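Local coordinates for plasmin and fibronectin-binding protein A (Streptococcus pneumoniae, PDB 4MR0) that acts as a fibronectin-dependent adhesin and invasin of the bacterial surface, binding human fibronectin, plasmin, plasminogen and serum albumin, at residues 116-120 against 121-125; 139-143 against 144-148; 172-175 against 176-180; 254-257 against 258-261; 387-391 against 392-396. All blocks are in the same frame, centred on the assembly; numbering follows the deposited sequence.

In the fold
The chain is one part of a longer surface adhesin and folds as a parallel beta-helix, and the five contacts come in series along it. Contacts 1 and 2 lie at its N-terminal end, their centres about 14 Å apart, and touch where strand 116-117 meets helix 132-143. Contact 2 also packs on contact 3, which turns from strand 170-174 into strand 178-182. Contacts 4 and 5 bend the chain between consecutive beta segments of later coils, with centres about 19 Å apart; contact 4 belongs to the first PbH1 repeat. Contacts 1 and 5 are about 40 Å apart, centre to centre. The series thus runs from the end that carries helix 132-143 into the elongated body, where contacts 4 and 5 make similar bends.

Contact 1 (116-120 against 121-125); sequences LSVKD and YGAVG
Tyr121 folds back along the chain to meet Leu116, and the two side chains cross obliquely where Leu116 CD1 comes to 3.3 Å from Tyr121 OH. With its CG anti to the carbonyl carbon (chi1 -54°), the tyrosine swings its ring back beside residues 116-118. It presents an edge, near the ring plane, to Leu116 CB and to the carbonyl oxygens of Ser117 and Val118. The second of these oxygens is the polar centre of the turn. Val118 O accepts from Tyr121 N at 3.2 Å and from Ala123 N at 3.3 Å, the two donors reaching it from opposite faces of the carbonyl plane. Ala123 CB also closes on this oxygen, and lies 3.9 Å from Val118 CG2, the methyl that sits between its own backbone N and C. A further bond, Gly122 N to Lys119 O, completes the reversal, which Gly122 negotiates at positive phi. Upstream, Ser117 OG accepts from Lys119 N at 3.1 Å, an ST turn that leads into the 3-10 segment. Lys119 bends at each of its outer torsions and so folds along the other limb instead of extending: CD rests 3.2 Å from Ala123 O, and NZ donates to a water 2.8 Å away, which gives only a weak bond to Val124 O. Within the pectate lyase-like family region, the turn leaves strand 116-117, which pairs with strand 150-153. Tyr121 and Ala123 pack on helix 132-143, while Val118 faces Val151 and Phe153 and touches Tyr158 of strand 156-160.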
loop_
_atom_site.group_PDB
_atom_site.type_symbol
_atom_site.label_atom_id
_atom_site.label_comp_id
_atom_site.label_asym_id
_atom_site.label_seq_id
_atom_site.Cartn_x
_atom_site.Cartn_y
_atom_site.Cartn_z
ATOM N N LEU A 116 -9.026 -31.430 5.239
ATOM C CA LEU A 116 -8.021 -32.063 6.082
ATOM C C LEU A 116 -7.664 -31.125 7.221
ATOM O O LEU A 116 -7.488 -29.927 7.003
ATOM C CB LEU A 116 -6.751 -32.354 5.278
ATOM C CG LEU A 116 -6.896 -32.979 3.889
ATOM C CD1 LEU A 116 -5.520 -33.071 3.245
ATOM C CD2 LEU A 116 -7.545 -34.355 3.983
ATOM N N SER A 117 -7.565 -31.661 8.432
ATOM C CA SER A 117 -7.187 -30.846 9.577
ATOM C C SER A 117 -5.675 -30.944 9.722
ATOM O O SER A 117 -5.104 -32.015 9.542
ATOM C CB SER A 117 -7.851 -31.360 10.854
ATOM O OG SER A 117 -7.310 -30.707 11.991
ATOM N N VAL A 118 -5.019 -29.830 10.029
ATOM C CA VAL A 118 -3.573 -29.866 10.197
ATOM C C VAL A 118 -3.210 -30.737 11.398
ATOM O O VAL A 118 -2.062 -31.154 11.546
ATOM C CB VAL A 118 -2.990 -28.457 10.406
ATOM C CG1 VAL A 118 -3.084 -27.655 9.106
ATOM C CG2 VAL A 118 -3.738 -27.747 11.524
ATOM N N LYS A 119 -4.194 -31.005 12.255
ATOM C CA LYS A 119 -3.978 -31.844 13.438
ATOM C C LYS A 119 -3.787 -33.291 12.991
ATOM O O LYS A 119 -3.128 -34.083 13.666
ATOM C CB LYS A 119 -5.179 -31.754 14.389
ATOM C CG LYS A 119 -5.540 -30.335 14.808
ATOM C CD LYS A 119 -4.404 -29.660 15.557
ATOM C CE LYS A 119 -4.520 -29.845 17.063
ATOM N NZ LYS A 119 -5.613 -29.004 17.632
ATOM N N ASP A 120 -4.373 -33.621 11.844
ATOM C CA ASP A 120 -4.273 -34.961 11.280
ATOM C C ASP A 120 -2.827 -35.338 11.003
ATOM O O ASP A 120 -2.495 -36.521 10.891
ATOM C CB ASP A 120 -5.057 -35.043 9.969
ATOM C CG ASP A 120 -6.556 -34.989 10.177
ATOM O OD1 ASP A 120 -6.998 -34.514 11.247
ATOM O OD2 ASP A 120 -7.292 -35.413 9.259
ATOM N N TYR A 121 -1.966 -34.332 10.895
ATOM C CA TYR A 121 -0.567 -34.586 10.594
ATOM C C TYR A 121 0.404 -34.275 11.721
ATOM O O TYR A 121 1.610 -34.162 11.496
ATOM C CB TYR A 121 -0.174 -33.831 9.323
ATOM C CG TYR A 121 -1.090 -34.144 8.164
ATOM C CD1 TYR A 121 -2.328 -33.514 8.043
ATOM C CD2 TYR A 121 -0.742 -35.107 7.212
ATOM C CE1 TYR A 121 -3.199 -33.831 7.005
ATOM C CE2 TYR A 121 -1.608 -35.432 6.169
ATOM C CZ TYR A 121 -2.833 -34.790 6.074
ATOM O OH TYR A 121 -3.698 -35.105 5.055
ATOM N N GLY A 122 -0.117 -34.141 12.936
ATOM C CA GLY A 122 0.753 -33.890 14.069
ATOM C C GLY A 122 0.821 -32.475 14.606
ATOM O O GLY A 122 1.562 -32.214 15.554
ATOM N N ALA A 123 0.076 -31.554 14.006
ATOM C CA ALA A 123 0.084 -30.181 14.493
ATOM C C ALA A 123 -0.471 -30.223 15.913
ATOM O O ALA A 123 -1.503 -30.845 16.149
ATOM C CB ALA A 123 -0.794 -29.305 13.610
ATOM N N VAL A 124 0.211 -29.572 16.850
ATOM C CA VAL A 124 -0.239 -29.560 18.240
ATOM C C VAL A 124 -1.075 -28.319 18.542
ATOM O O VAL A 124 -2.048 -28.387 19.290
ATOM C CB VAL A 124 0.959 -29.619 19.209
ATOM C CG1 VAL A 124 0.464 -29.610 20.656
ATOM C CG2 VAL A 124 1.786 -30.878 18.932
ATOM N N GLY A 125 -0.690 -27.187 17.957
ATOM C CA GLY A 125 -1.424 -25.952 18.160
ATOM C C GLY A 125 -1.304 -25.347 19.546
ATOM O O GLY A 125 -2.232 -24.693 20.020
HETATM O O HOH W 1 -5.057 -26.739 19.207
#

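Contact 2 (139-143 against 144-148); sequences IDAAA and QGLGG
Ala141 and Leu146 meet across the end of helix 132-143, and backbone bonds do most of the joining. Ala141 O is gripped twice, by Gln144 N at 3.1 Å and by Leu146 N at 3.3 Å. The first donor stands well above the carbonyl plane and the second, on the opposite face, is only moderately tilted from it. Ala142 O takes a shorter bond from Gly145 N, 2.8 Å, whereas the link from Gln144 N to Asp140 O is weak. Together with the positive phi of Gly145 (122°), the bonds from Leu146 N to Ala141 O and from Gly145 N to Ala142 O make a Schellman motif, a common way of closing a helix and sending the chain off in a new direction, here toward strand 150-153. A CA-H...O contact adds to the closure: the CA-H of Ala142 points at Leu146 O, with CA 3.5 Å from the oxygen. Among apolar contacts, Leu146 lays its CD1 branch against Ala141 CB at 3.7 Å, and its CB passes close to Ala141 O; Leu116 of strand 116-117 touches both residues. A water bridges Gln144 and the helix. The Gln144 chain, bent at chi2 (-51°), curls back over the helix end, so that NE2 gives a hydrogen bond to this water 2.8 Å away, which donates in turn to Asp140 O. Asp140 OD1 itself forms a salt bridge with Lys167 NZ.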
loop_
_atom_site.group_PDB
_atom_site.type_symbol
_atom_site.label_atom_id
_atom_site.label_comp_id
_atom_site.label_asym_id
_atom_site.label_seq_id
_atom_site.Cartn_x
_atom_site.Cartn_y
_atom_site.Cartn_z
ATOM N N ILE A 139 -0.862 -29.412 3.550
ATOM C CA ILE A 139 -0.930 -28.701 2.284
ATOM C C ILE A 139 -0.526 -29.609 1.127
ATOM O O ILE A 139 -1.202 -29.653 0.101
ATOM C CB ILE A 139 -0.013 -27.453 2.305
ATOM C CG1 ILE A 139 -0.568 -26.418 3.293
ATOM C CG2 ILE A 139 0.086 -26.850 0.917
ATOM C CD1 ILE A 139 0.341 -25.233 3.509
ATOM N N ASP A 140 0.576 -30.332 1.297
ATOM C CA ASP A 140 1.057 -31.233 0.253
ATOM C C ASP A 140 0.018 -32.280 -0.131
ATOM O O ASP A 140 -0.159 -32.582 -1.309
ATOM C CB ASP A 140 2.350 -31.921 0.698
ATOM C CG ASP A 140 3.527 -30.966 0.748
ATOM O OD1 ASP A 140 3.368 -29.807 0.310
ATOM O OD2 ASP A 140 4.612 -31.375 1.220
ATOM N N ALA A 141 -0.672 -32.833 0.861
ATOM C CA ALA A 141 -1.698 -33.836 0.593
ATOM C C ALA A 141 -2.875 -33.194 -0.133
ATOM O O ALA A 141 -3.441 -33.775 -1.062
ATOM C CB ALA A 141 -2.170 -34.464 1.897
ATOM N N ALA A 142 -3.240 -31.986 0.293
ATOM C CA ALA A 142 -4.353 -31.272 -0.316
ATOM C C ALA A 142 -4.050 -30.966 -1.781
ATOM O O ALA A 142 -4.930 -31.062 -2.640
ATOM C CB ALA A 142 -4.621 -29.981 0.446
ATOM N N ALA A 143 -2.800 -30.599 -2.051
ATOM C CA ALA A 143 -2.355 -30.272 -3.402
ATOM C C ALA A 143 -2.501 -31.468 -4.337
ATOM O O ALA A 143 -2.643 -31.304 -5.551
ATOM C CB ALA A 143 -0.905 -29.805 -3.376
ATOM N N GLN A 144 -2.468 -32.668 -3.767
ATOM C CA GLN A 144 -2.608 -33.888 -4.555
ATOM C C GLN A 144 -4.071 -34.179 -4.844
ATOM O O GLN A 144 -4.389 -35.037 -5.667
ATOM C CB GLN A 144 -1.984 -35.077 -3.821
ATOM C CG GLN A 144 -0.465 -35.071 -3.799
ATOM C CD GLN A 144 0.126 -34.869 -5.188
ATOM O OE1 GLN A 144 -0.319 -35.484 -6.162
ATOM N NE2 GLN A 144 1.137 -34.007 -5.285
ATOM N N GLY A 145 -4.960 -33.469 -4.156
ATOM C CA GLY A 145 -6.381 -33.664 -4.367
ATOM C C GLY A 145 -7.143 -34.049 -3.112
ATOM O O GLY A 145 -8.364 -33.909 -3.062
ATOM N N LEU A 146 -6.434 -34.533 -2.098
ATOM C CA LEU A 146 -7.078 -34.942 -0.855
ATOM C C LEU A 146 -7.922 -33.846 -0.221
ATOM O O LEU A 146 -7.513 -32.684 -0.160
ATOM C CB LEU A 146 -6.031 -35.431 0.153
ATOM C CG LEU A 146 -5.543 -36.868 -0.043
ATOM C CD1 LEU A 146 -4.530 -37.227 1.037
ATOM C CD2 LEU A 146 -6.735 -37.819 0.011
ATOM N N GLY A 147 -9.105 -34.233 0.247
ATOM C CA GLY A 147 -10.007 -33.292 0.882
ATOM C C GLY A 147 -10.403 -32.138 -0.015
ATOM O O GLY A 147 -10.706 -31.050 0.470
ATOM N N GLY A 148 -10.400 -32.370 -1.326
ATOM C CA GLY A 148 -10.764 -31.322 -2.267
ATOM C C GLY A 148 -9.791 -30.155 -2.263
ATOM O O GLY A 148 -10.095 -29.071 -2.766
HETATM O O HOH W 2 1.835 -32.499 -2.988
#

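Contact 3 (172-175 against 176-180); sequences LELN and EKATI
Asn175 and Ala178 close a type I beta turn between strand 170-174 and strand 178-182, one of the corners by which a parallel beta-helix passes from one face to the next. The hydrogen bond that defines it runs from Ala178 N to Asn175 O, 2.9 Å, the donor standing above the carbonyl plane. Asn175 adds a second bond through its side chain: CG is trans to the residue's own N (chi1 -179°), which carries the amide forward over the turn, and OD1 takes the N-H of Lys177 at 2.6 Å in a nearly straight bond, an Asx turn. The other end of the amide is used as well, ND2 bonding to Tyr152 OH. Packing is tight on the inner side of the corner. Leu174 CB lies 3.9 Å from Ala178 CB, and the Leu174 and Ile180 side chains cross at about a right angle, with Leu174 CD2 pressed to 3.5 Å from Ile180 CD1, closer than usual for two carbons. Tyr216 of strand 211-217 touches both side chains. The outer side is much looser. Glu176 is exposed and nearly eclipsed at chi1 (7°); its carboxylate stands almost perpendicular to the Asn175 amide, and OE1 is 3.4 Å from ND2 without a hydrogen bond. Lys177 leads away from the turn and makes a long, weak ion pair with Glu155. Between the two regions Glu176 N lies buried, 2.9 Å from Asn175 OD1 at an angle too poor for a bond, with no partner anywhere in the model.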
loop_
_atom_site.group_PDB
_atom_site.type_symbol
_atom_site.label_atom_id
_atom_site.label_comp_id
_atom_site.label_asym_id
_atom_site.label_seq_id
_atom_site.Cartn_x
_atom_site.Cartn_y
_atom_site.Cartn_z
ATOM N N LEU A 172 -6.881 -22.963 2.389
ATOM C CA LEU A 172 -6.773 -22.995 3.837
ATOM C C LEU A 172 -7.850 -22.157 4.507
ATOM O O LEU A 172 -8.125 -21.027 4.098
ATOM C CB LEU A 172 -5.387 -22.504 4.276
ATOM C CG LEU A 172 -4.205 -23.471 4.121
ATOM C CD1 LEU A 172 -4.137 -23.978 2.689
ATOM C CD2 LEU A 172 -2.906 -22.770 4.508
ATOM N N GLU A 173 -8.462 -22.739 5.532
ATOM C CA GLU A 173 -9.502 -22.074 6.305
ATOM C C GLU A 173 -9.091 -22.211 7.765
ATOM O O GLU A 173 -8.843 -23.322 8.244
ATOM C CB GLU A 173 -10.852 -22.760 6.093
ATOM C CG GLU A 173 -12.023 -22.028 6.734
ATOM C CD GLU A 173 -13.295 -22.865 6.777
ATOM O OE1 GLU A 173 -13.407 -23.829 5.987
ATOM O OE2 GLU A 173 -14.188 -22.552 7.598
ATOM N N LEU A 174 -8.998 -21.088 8.468
ATOM C CA LEU A 174 -8.610 -21.122 9.867
ATOM C C LEU A 174 -9.733 -20.655 10.764
ATOM O O LEU A 174 -10.466 -19.727 10.429
ATOM C CB LEU A 174 -7.376 -20.248 10.119
ATOM C CG LEU A 174 -6.111 -20.640 9.346
ATOM C CD1 LEU A 174 -6.175 -20.077 7.924
ATOM C CD2 LEU A 174 -4.884 -20.105 10.081
ATOM N N ASN A 175 -9.858 -21.320 11.906
ATOM C CA ASN A 175 -10.865 -20.980 12.890
ATOM C C ASN A 175 -10.600 -19.545 13.331
ATOM O O ASN A 175 -9.472 -19.052 13.254
ATOM C CB ASN A 175 -10.755 -21.941 14.081
ATOM C CG ASN A 175 -11.787 -21.666 15.157
ATOM O OD1 ASN A 175 -11.617 -20.774 15.994
ATOM N ND2 ASN A 175 -12.874 -22.426 15.133
ATOM N N GLU A 176 -11.646 -18.873 13.789
ATOM C CA GLU A 176 -11.525 -17.500 14.246
ATOM C C GLU A 176 -10.474 -17.401 15.349
ATOM O O GLU A 176 -9.759 -16.400 15.457
ATOM C CB GLU A 176 -12.884 -17.019 14.752
ATOM C CG GLU A 176 -13.932 -18.134 14.811
ATOM C CD GLU A 176 -14.315 -18.671 13.431
ATOM O OE1 GLU A 176 -14.144 -19.889 13.188
ATOM O OE2 GLU A 176 -14.792 -17.872 12.591
ATOM N N LYS A 177 -10.374 -18.444 16.166
ATOM C CA LYS A 177 -9.408 -18.445 17.254
ATOM C C LYS A 177 -8.134 -19.212 16.923
ATOM O O LYS A 177 -7.401 -19.641 17.819
ATOM C CB LYS A 177 -10.049 -18.993 18.535
ATOM C CG LYS A 177 -11.231 -18.149 19.006
ATOM C CD LYS A 177 -11.340 -18.118 20.528
ATOM C CE LYS A 177 -11.848 -19.435 21.096
ATOM N NZ LYS A 177 -13.296 -19.635 20.805
ATOM N N ALA A 178 -7.878 -19.389 15.629
ATOM C CA ALA A 178 -6.666 -20.061 15.180
ATOM C C ALA A 178 -5.660 -18.958 14.866
ATOM O O ALA A 178 -5.976 -18.003 14.142
ATOM C CB ALA A 178 -6.942 -20.894 13.934
ATOM N N THR A 179 -4.464 -19.075 15.434
ATOM C CA THR A 179 -3.404 -18.097 15.213
ATOM C C THR A 179 -2.129 -18.774 14.714
ATOM O O THR A 179 -1.661 -19.752 15.300
ATOM C CB THR A 179 -3.048 -17.332 16.519
ATOM O OG1 THR A 179 -4.160 -16.530 16.930
ATOM C CG2 THR A 179 -1.840 -16.435 16.298
ATOM N N ILE A 180 -1.571 -18.258 13.628
ATOM C CA ILE A 180 -0.331 -18.804 13.111
ATOM C C ILE A 180 0.764 -17.922 13.696
ATOM O O ILE A 180 0.790 -16.713 13.460
ATOM C CB ILE A 180 -0.337 -18.788 11.569
ATOM C CG1 ILE A 180 -1.361 -19.818 11.076
ATOM C CG2 ILE A 180 1.050 -19.107 11.024
ATOM C CD1 ILE A 180 -1.460 -19.941 9.588
#

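Contact 4 (254-257 against 258-261); sequences VTIK and NVTF
Asn258 OD1, on the residue that turns the chain directly after Lys257, is held by a hydrogen bond from Arg284 NH2, while NE of the same arginine bonds to Thr260 OG1. One guanidinium group of the next coil thus holds two side chains on the outside of this bend. The bend itself has no hydrogen bond across it. It rests on the left-handed backbone conformation of Asn258 (phi 51°) and on apolar contacts inside. Ile256 CG2, carried trans to the backbone N, meets two partners: Val259 CG2 at 4.0 Å, where the side chains meet at a slant, and Phe261 CZ at 3.9 Å, where the methyl lies in the plane of the ring at its edge. Val259 divides its branches between neighbours, with CG2 3.3 Å from Lys257 O and CG1 over one face of the Phe261 ring, toward its rim. The phenylalanine is therefore met at edge and face by aliphatic carbons. Within the first PbH1 repeat, the bend joins strand 254-257 to strand 260-265 of the beta-helix. Phe261 stacks with Phe285 of strand 278-289, Ile256 packs on Phe246 and Ile248 of strand 243-252, and Val259 touches Ile221 of strand 220-222.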
loop_
_atom_site.group_PDB
_atom_site.type_symbol
_atom_site.label_atom_id
_atom_site.label_comp_id
_atom_site.label_asym_id
_atom_site.label_seq_id
_atom_site.Cartn_x
_atom_site.Cartn_y
_atom_site.Cartn_z
ATOM N N VAL A 254 -5.294 -15.775 -6.466
ATOM C CA VAL A 254 -4.985 -15.960 -5.055
ATOM C C VAL A 254 -5.967 -15.116 -4.264
ATOM O O VAL A 254 -6.170 -13.938 -4.572
ATOM C CB VAL A 254 -3.549 -15.498 -4.734
ATOM C CG1 VAL A 254 -3.252 -15.696 -3.252
ATOM C CG2 VAL A 254 -2.554 -16.281 -5.584
ATOM N N THR A 255 -6.578 -15.716 -3.249
ATOM C CA THR A 255 -7.551 -15.004 -2.426
ATOM C C THR A 255 -7.202 -15.076 -0.948
ATOM O O THR A 255 -7.071 -16.164 -0.396
ATOM C CB THR A 255 -8.970 -15.592 -2.604
ATOM O OG1 THR A 255 -9.369 -15.469 -3.973
ATOM C CG2 THR A 255 -9.979 -14.845 -1.725
ATOM N N ILE A 256 -7.037 -13.914 -0.320
ATOM C CA ILE A 256 -6.735 -13.844 1.108
ATOM C C ILE A 256 -7.870 -13.029 1.718
ATOM O O ILE A 256 -8.096 -11.889 1.322
ATOM C CB ILE A 256 -5.396 -13.115 1.383
ATOM C CG1 ILE A 256 -4.223 -13.946 0.848
ATOM C CG2 ILE A 256 -5.238 -12.864 2.875
ATOM C CD1 ILE A 256 -2.874 -13.266 0.993
ATOM N N LYS A 257 -8.589 -13.603 2.672
ATOM C CA LYS A 257 -9.689 -12.872 3.267
ATOM C C LYS A 257 -9.952 -13.168 4.728
ATOM O O LYS A 257 -9.679 -14.258 5.222
ATOM C CB LYS A 257 -10.959 -13.110 2.455
ATOM C CG LYS A 257 -11.297 -14.564 2.228
ATOM C CD LYS A 257 -12.343 -14.697 1.121
ATOM C CE LYS A 257 -13.605 -13.907 1.439
ATOM N NZ LYS A 257 -14.588 -13.940 0.314
ATOM N N ASN A 258 -10.496 -12.163 5.401
ATOM C CA ASN A 258 -10.830 -12.232 6.815
ATOM C C ASN A 258 -9.668 -12.728 7.663
ATOM O O ASN A 258 -9.803 -13.665 8.458
ATOM C CB ASN A 258 -12.061 -13.116 7.027
ATOM C CG ASN A 258 -12.630 -12.989 8.432
ATOM O OD1 ASN A 258 -12.558 -11.928 9.046
ATOM N ND2 ASN A 258 -13.212 -14.069 8.936
ATOM N N VAL A 259 -8.520 -12.087 7.491
ATOM C CA VAL A 259 -7.336 -12.443 8.254
ATOM C C VAL A 259 -6.865 -11.231 9.049
ATOM O O VAL A 259 -6.895 -10.108 8.554
ATOM C CB VAL A 259 -6.169 -12.883 7.345
ATOM C CG1 VAL A 259 -4.967 -13.253 8.211
ATOM C CG2 VAL A 259 -6.590 -14.054 6.461
ATOM N N THR A 260 -6.440 -11.464 10.286
ATOM C CA THR A 260 -5.929 -10.386 11.120
ATOM C C THR A 260 -4.407 -10.523 11.131
ATOM O O THR A 260 -3.882 -11.509 11.635
ATOM C CB THR A 260 -6.471 -10.496 12.567
ATOM O OG1 THR A 260 -7.894 -10.345 12.550
ATOM C CG2 THR A 260 -5.871 -9.409 13.453
ATOM N N PHE A 261 -3.709 -9.545 10.562
ATOM C CA PHE A 261 -2.247 -9.557 10.511
ATOM C C PHE A 261 -1.694 -8.674 11.618
ATOM O O PHE A 261 -2.008 -7.486 11.680
ATOM C CB PHE A 261 -1.749 -9.023 9.171
ATOM C CG PHE A 261 -2.239 -9.798 7.991
ATOM C CD1 PHE A 261 -3.510 -9.567 7.466
ATOM C CD2 PHE A 261 -1.411 -10.733 7.375
ATOM C CE1 PHE A 261 -3.949 -10.260 6.345
ATOM C CE2 PHE A 261 -1.837 -11.435 6.255
ATOM C CZ PHE A 261 -3.113 -11.191 5.733
#

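Contact 5 (387-391 against 392-396); sequences VLIKG and NRFDK
The Phe394 ring turns its edge to Ile389, whose CG2 lies near the ring plane and 4.2 Å from Phe394 CZ. The same ring stacks with Phe438 and meets Phe371 with planes at about 40°, part of a row of aromatic rings from successive coils of the parallel beta-helix. A second flat group, the Asn392 amide, crosses the Ile389 side chain at about a right angle, with ND2 3.5 Å from Ile389 CG2. Asn392 CG points away from its own carbonyl carbon, beside the backbone N (chi1 -61°), and the amide lies back over the bend, ND2 being 3.3 Å from Lys390 O at an angle too poor for a hydrogen bond. Both ends of this buried amide are satisfied in the preceding coil, where ND2 bonds to Ile366 O and OD1 accepts from Asn369 N, while Asn436 OD1 takes the N-H of Asn392, an arrangement resembling the asparagine ladders of pectate lyases. Gly391 makes the bend at positive phi (62°). Beyond the bend, away from the row of rings, Arg393 and Asp395 form a salt bridge, whose carboxylate also bonds to His370 and Asn439. Arg393 NE donates to the syn lone pair of Asp395 OD2 at 2.7 Å, tilted from the guanidinium plane, while its bond to Asp395 OD1, at 3.4 Å, is in plane but weak.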
loop_
_atom_site.group_PDB
_atom_site.type_symbol
_atom_site.label_atom_id
_atom_site.label_comp_id
_atom_site.label_asym_id
_atom_site.label_seq_id
_atom_site.Cartn_x
_atom_site.Cartn_y
_atom_site.Cartn_z
ATOM N N VAL A 387 -5.133 2.529 -12.151
ATOM C CA VAL A 387 -5.346 2.357 -10.725
ATOM C C VAL A 387 -6.649 3.015 -10.319
ATOM O O VAL A 387 -7.015 4.070 -10.850
ATOM C CB VAL A 387 -4.216 3.027 -9.922
ATOM C CG1 VAL A 387 -4.433 2.810 -8.436
ATOM C CG2 VAL A 387 -2.869 2.474 -10.363
ATOM N N LEU A 388 -7.352 2.389 -9.384
ATOM C CA LEU A 388 -8.601 2.940 -8.886
ATOM C C LEU A 388 -8.569 2.919 -7.365
ATOM O O LEU A 388 -8.532 1.852 -6.745
ATOM C CB LEU A 388 -9.804 2.135 -9.397
ATOM C CG LEU A 388 -11.168 2.590 -8.846
ATOM C CD1 LEU A 388 -11.407 4.056 -9.215
ATOM C CD2 LEU A 388 -12.285 1.703 -9.399
ATOM N N ILE A 389 -8.548 4.107 -6.775
ATOM C CA ILE A 389 -8.543 4.278 -5.325
ATOM C C ILE A 389 -9.898 4.916 -5.056
ATOM O O ILE A 389 -10.072 6.127 -5.230
ATOM C CB ILE A 389 -7.413 5.225 -4.900
ATOM C CG1 ILE A 389 -6.072 4.643 -5.359
ATOM C CG2 ILE A 389 -7.435 5.410 -3.390
ATOM C CD1 ILE A 389 -4.961 5.666 -5.497
ATOM N N LYS A 390 -10.850 4.095 -4.623
ATOM C CA LYS A 390 -12.214 4.567 -4.427
ATOM C C LYS A 390 -12.945 4.166 -3.154
ATOM O O LYS A 390 -12.844 3.025 -2.683
ATOM C CB LYS A 390 -13.029 4.127 -5.645
ATOM C CG LYS A 390 -14.509 4.441 -5.597
ATOM C CD LYS A 390 -15.094 4.311 -6.994
ATOM C CE LYS A 390 -16.306 3.399 -7.020
ATOM N NZ LYS A 390 -15.945 2.005 -6.641
ATOM N N GLY A 391 -13.691 5.128 -2.612
ATOM C CA GLY A 391 -14.486 4.891 -1.419
ATOM C C GLY A 391 -13.755 4.518 -0.148
ATOM O O GLY A 391 -14.333 3.871 0.733
ATOM N N ASN A 392 -12.494 4.922 -0.038
ATOM C CA ASN A 392 -11.696 4.616 1.141
ATOM C C ASN A 392 -11.810 5.735 2.171
ATOM O O ASN A 392 -12.185 6.858 1.847
ATOM C CB ASN A 392 -10.226 4.454 0.753
ATOM C CG ASN A 392 -10.006 3.328 -0.233
ATOM O OD1 ASN A 392 -9.979 2.155 0.142
ATOM N ND2 ASN A 392 -9.858 3.680 -1.511
ATOM N N ARG A 393 -11.493 5.411 3.417
ATOM C CA ARG A 393 -11.518 6.389 4.492
ATOM C C ARG A 393 -10.092 6.535 5.033
ATOM O O ARG A 393 -9.500 5.570 5.518
ATOM C CB ARG A 393 -12.464 5.928 5.601
ATOM C CG ARG A 393 -12.332 6.724 6.880
ATOM C CD ARG A 393 -13.369 6.292 7.896
ATOM N NE ARG A 393 -13.119 6.891 9.203
ATOM C CZ ARG A 393 -13.889 6.697 10.270
ATOM N NH1 ARG A 393 -14.962 5.918 10.184
ATOM N NH2 ARG A 393 -13.579 7.274 11.426
ATOM N N PHE A 394 -9.534 7.735 4.935
ATOM C CA PHE A 394 -8.176 7.979 5.424
ATOM C C PHE A 394 -8.246 8.889 6.636
ATOM O O PHE A 394 -8.607 10.063 6.507
ATOM C CB PHE A 394 -7.314 8.682 4.371
ATOM C CG PHE A 394 -7.185 7.941 3.067
ATOM C CD1 PHE A 394 -8.277 7.810 2.209
ATOM C CD2 PHE A 394 -5.948 7.434 2.665
ATOM C CE1 PHE A 394 -8.139 7.191 0.967
ATOM C CE2 PHE A 394 -5.792 6.816 1.431
ATOM C CZ PHE A 394 -6.887 6.693 0.572
ATOM N N ASP A 395 -7.903 8.362 7.806
ATOM C CA ASP A 395 -7.923 9.174 9.016
ATOM C C ASP A 395 -6.500 9.513 9.435
ATOM O O ASP A 395 -5.581 8.710 9.263
ATOM C CB ASP A 395 -8.629 8.441 10.158
ATOM C CG ASP A 395 -10.127 8.293 9.928
ATOM O OD1 ASP A 395 -10.764 9.262 9.455
ATOM O OD2 ASP A 395 -10.672 7.214 10.237
ATOM N N LYS A 396 -6.316 10.711 9.972
ATOM C CA LYS A 396 -5.000 11.137 10.425
ATOM C C LYS A 396 -5.173 11.983 11.670
ATOM O O LYS A 396 -5.803 13.040 11.635
ATOM C CB LYS A 396 -4.288 11.936 9.333
ATOM C CG LYS A 396 -2.870 12.368 9.685
ATOM C CD LYS A 396 -1.944 11.185 9.931
ATOM C CE LYS A 396 -0.512 11.658 10.163
ATOM N NZ LYS A 396 0.394 10.558 10.599
#